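Local coordinates for protein yxeP (Bacillus subtilis, PDB 1YSJ) that probably catalyses the deacetylation of N-acetylcysteine to cysteine and acetate, binding two divalent metal cations per subunit, at residues 165-169 with 170-174. The protein carries 1 engineered substitution. Numbering follows the deposited sequence.
Sequences KVLEA and GVLNG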
ATOM      1  N   LYS A 165      20.503 -18.242 -19.124  1.00 40.91           N
ATOM      2  CA  LYS A 165      21.611 -19.103 -18.692  1.00 41.13           C
ATOM      3  C   LYS A 165      22.150 -19.975 -19.829  1.00 40.87           C
ATOM      4  O   LYS A 165      23.363 -20.159 -19.955  1.00 40.47           O
ATOM      5  CB  LYS A 165      21.188 -19.993 -17.515  1.00 40.83           C
ATOM      6  CG  LYS A 165      20.887 -19.255 -16.212  1.00 43.54           C
ATOM      7  CD  LYS A 165      22.144 -18.654 -15.589  1.00 50.11           C
ATOM      8  CE  LYS A 165      21.817 -17.872 -14.327  1.00 54.21           C
ATOM      9  NZ  LYS A 165      22.905 -16.913 -13.982  1.00 54.01           N
ATOM     10  N   VAL A 166      21.230 -20.505 -20.639  1.00 41.21           N
ATOM     11  CA  VAL A 166      21.539 -21.303 -21.826  1.00 39.85           C
ATOM     12  C   VAL A 166      22.325 -20.468 -22.847  1.00 41.51           C
ATOM     13  O   VAL A 166      23.358 -20.914 -23.359  1.00 41.27           O
ATOM     14  CB  VAL A 166      20.234 -21.877 -22.471  1.00 40.92           C
ATOM     15  CG1 VAL A 166      20.479 -22.400 -23.889  1.00 35.93           C
ATOM     16  CG2 VAL A 166      19.610 -22.960 -21.581  1.00 38.29           C
ATOM     17  N   LEU A 167      21.836 -19.257 -23.127  1.00 41.66           N
ATOM     18  CA  LEU A 167      22.506 -18.339 -24.052  1.00 42.46           C
ATOM     19  C   LEU A 167      23.909 -17.990 -23.576  1.00 41.81           C
ATOM     20  O   LEU A 167      24.868 -18.037 -24.357  1.00 42.30           O
ATOM     21  CB  LEU A 167      21.683 -17.060 -24.258  1.00 42.41           C
ATOM     22  CG  LEU A 167      20.520 -17.121 -25.258  1.00 45.30           C
ATOM     23  CD1 LEU A 167      19.558 -15.958 -25.069  1.00 39.23           C
ATOM     24  CD2 LEU A 167      21.031 -17.157 -26.695  1.00 44.27           C
ATOM     25  N   GLU A 168      24.025 -17.660 -22.291  1.00 41.46           N
ATOM     26  CA  GLU A 168      25.307 -17.275 -21.688  1.00 42.75           C
ATOM     27  C   GLU A 168      26.293 -18.445 -21.580  1.00 42.38           C
ATOM     28  O   GLU A 168      27.495 -18.237 -21.413  1.00 40.69           O
ATOM     29  CB  GLU A 168      25.080 -16.627 -20.319  1.00 42.00           C
ATOM     30  CG  GLU A 168      24.418 -15.254 -20.399  1.00 43.20           C
ATOM     31  CD  GLU A 168      23.898 -14.753 -19.061  1.00 44.43           C
ATOM     32  OE1 GLU A 168      23.817 -13.517 -18.880  1.00 46.59           O
ATOM     33  OE2 GLU A 168      23.576 -15.588 -18.191  1.00 44.31           O
ATOM     34  N   ALA A 169      25.774 -19.666 -21.680  1.00 42.51           N
ATOM     35  CA  ALA A 169      26.595 -20.876 -21.665  1.00 42.49           C
ATOM     36  C   ALA A 169      27.203 -21.165 -23.034  1.00 42.13           C
ATOM     37  O   ALA A 169      28.022 -22.073 -23.169  1.00 43.41           O
ATOM     38  CB  ALA A 169      25.778 -22.072 -21.173  1.00 41.58           C
ATOM     39  N   GLY A 170      26.804 -20.384 -24.039  1.00 42.92           N
ATOM     40  CA  GLY A 170      27.305 -20.524 -25.410  1.00 40.04           C
ATOM     41  C   GLY A 170      26.650 -21.644 -26.197  1.00 41.07           C
ATOM     42  O   GLY A 170      27.171 -22.076 -27.225  1.00 39.67           O
ATOM     43  N   VAL A 171      25.491 -22.098 -25.723  1.00 42.44           N
ATOM     44  CA  VAL A 171      24.792 -23.248 -26.306  1.00 42.28           C
ATOM     45  C   VAL A 171      24.279 -22.945 -27.723  1.00 43.82           C
ATOM     46  O   VAL A 171      24.150 -23.853 -28.543  1.00 44.06           O
ATOM     47  CB  VAL A 171      23.646 -23.748 -25.357  1.00 43.90           C
ATOM     48  CG1 VAL A 171      22.705 -24.756 -26.041  1.00 41.28           C
ATOM     49  CG2 VAL A 171      24.223 -24.341 -24.078  1.00 37.05           C
ATOM     50  N   LEU A 172      24.013 -21.672 -28.013  1.00 44.40           N
ATOM     51  CA  LEU A 172      23.500 -21.278 -29.330  1.00 45.76           C
ATOM     52  C   LEU A 172      24.557 -20.759 -30.305  1.00 46.14           C
ATOM     53  O   LEU A 172      24.227 -20.285 -31.397  1.00 44.27           O
ATOM     54  CB  LEU A 172      22.342 -20.276 -29.199  1.00 45.50           C
ATOM     55  CG  LEU A 172      20.978 -20.786 -28.712  1.00 49.60           C
ATOM     56  CD1 LEU A 172      19.938 -19.701 -28.910  1.00 59.29           C
ATOM     57  CD2 LEU A 172      20.532 -22.047 -29.436  1.00 54.88           C
ATOM     58  N   ASN A 173      25.826 -20.849 -29.916  1.00 48.06           N
ATOM     59  CA  ASN A 173      26.919 -20.525 -30.826  1.00 50.57           C
ATOM     60  C   ASN A 173      26.891 -21.453 -32.037  1.00 50.80           C
ATOM     61  O   ASN A 173      26.896 -22.680 -31.890  1.00 51.34           O
ATOM     62  CB  ASN A 173      28.276 -20.589 -30.112  1.00 50.96           C
ATOM     63  CG  ASN A 173      28.447 -19.485 -29.069  1.00 53.98           C
ATOM     64  OD1 ASN A 173      27.700 -18.500 -29.048  1.00 52.00           O
ATOM     65  ND2 ASN A 173      29.436 -19.650 -28.194  1.00 52.17           N
ATOM     66  N   GLY A 174      26.820 -20.852 -33.225  1.00 50.49           N
ATOM     67  CA  GLY A 174      26.788 -21.595 -34.485  1.00 49.33           C
ATOM     68  C   GLY A 174      25.422 -22.105 -34.914  1.00 48.62           C
ATOM     69  O   GLY A 174      25.298 -22.713 -35.978  1.00 49.76           O
TER
HETATM   70  O   HOH W   1      24.580 -19.037 -26.817  1.00 35.57           O
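Val171 folds back onto Val166 and Ala169 where the chain leaves helix 162-168. Its CB lies 3.7 Å from Val166 CG1 and also borders the carbonyl oxygen of Val166. Of the two branches, CG1 stands anti to the backbone N (chi1 168°) and angles across the Val166 side chain to reach its CG1 at 3.9 Å. CG2 takes the other direction, passing near Val166 O to approach Ala169 CB at 4.0 Å. One valine thus touches Val166 within the helix and Ala169 at its end, and both Val166 and Val171 also rest on Ile152 of strand 148-154.

The backbone turn that permits this is a Schellman motif, with Gly170 at positive phi (80°). Val171 N makes a weak hydrogen bond of 3.4 Å to Val166 O, while Gly170 N donates to Leu167 O at 3.1 Å. A type I beta turn from Gly170 to Asn173 follows directly, leading into strand 175-184. The segment therefore forms the helix exit of a beta-alpha-beta crossover from strand 148-154 to strand 175-184, with strand 91-97 lying between them in the sheet.

Leu167 O has a second partner: a water donates to it at 2.7 Å and accepts from Leu172 N at 2.9 Å, joining the helix end to the turn. Beside this bridge the two leucines meet through methyl groups. Although the CB of Leu167 points away from the turn, its CD2 comes to 3.5 Å from Leu172 CD1, and Tyr354 of helix 351-355 packs against both side chains. On the strand side, Arg150 NH1 hydrogen-bonds to Val171 O and Asn173 O, tying the turn to strand 148-154.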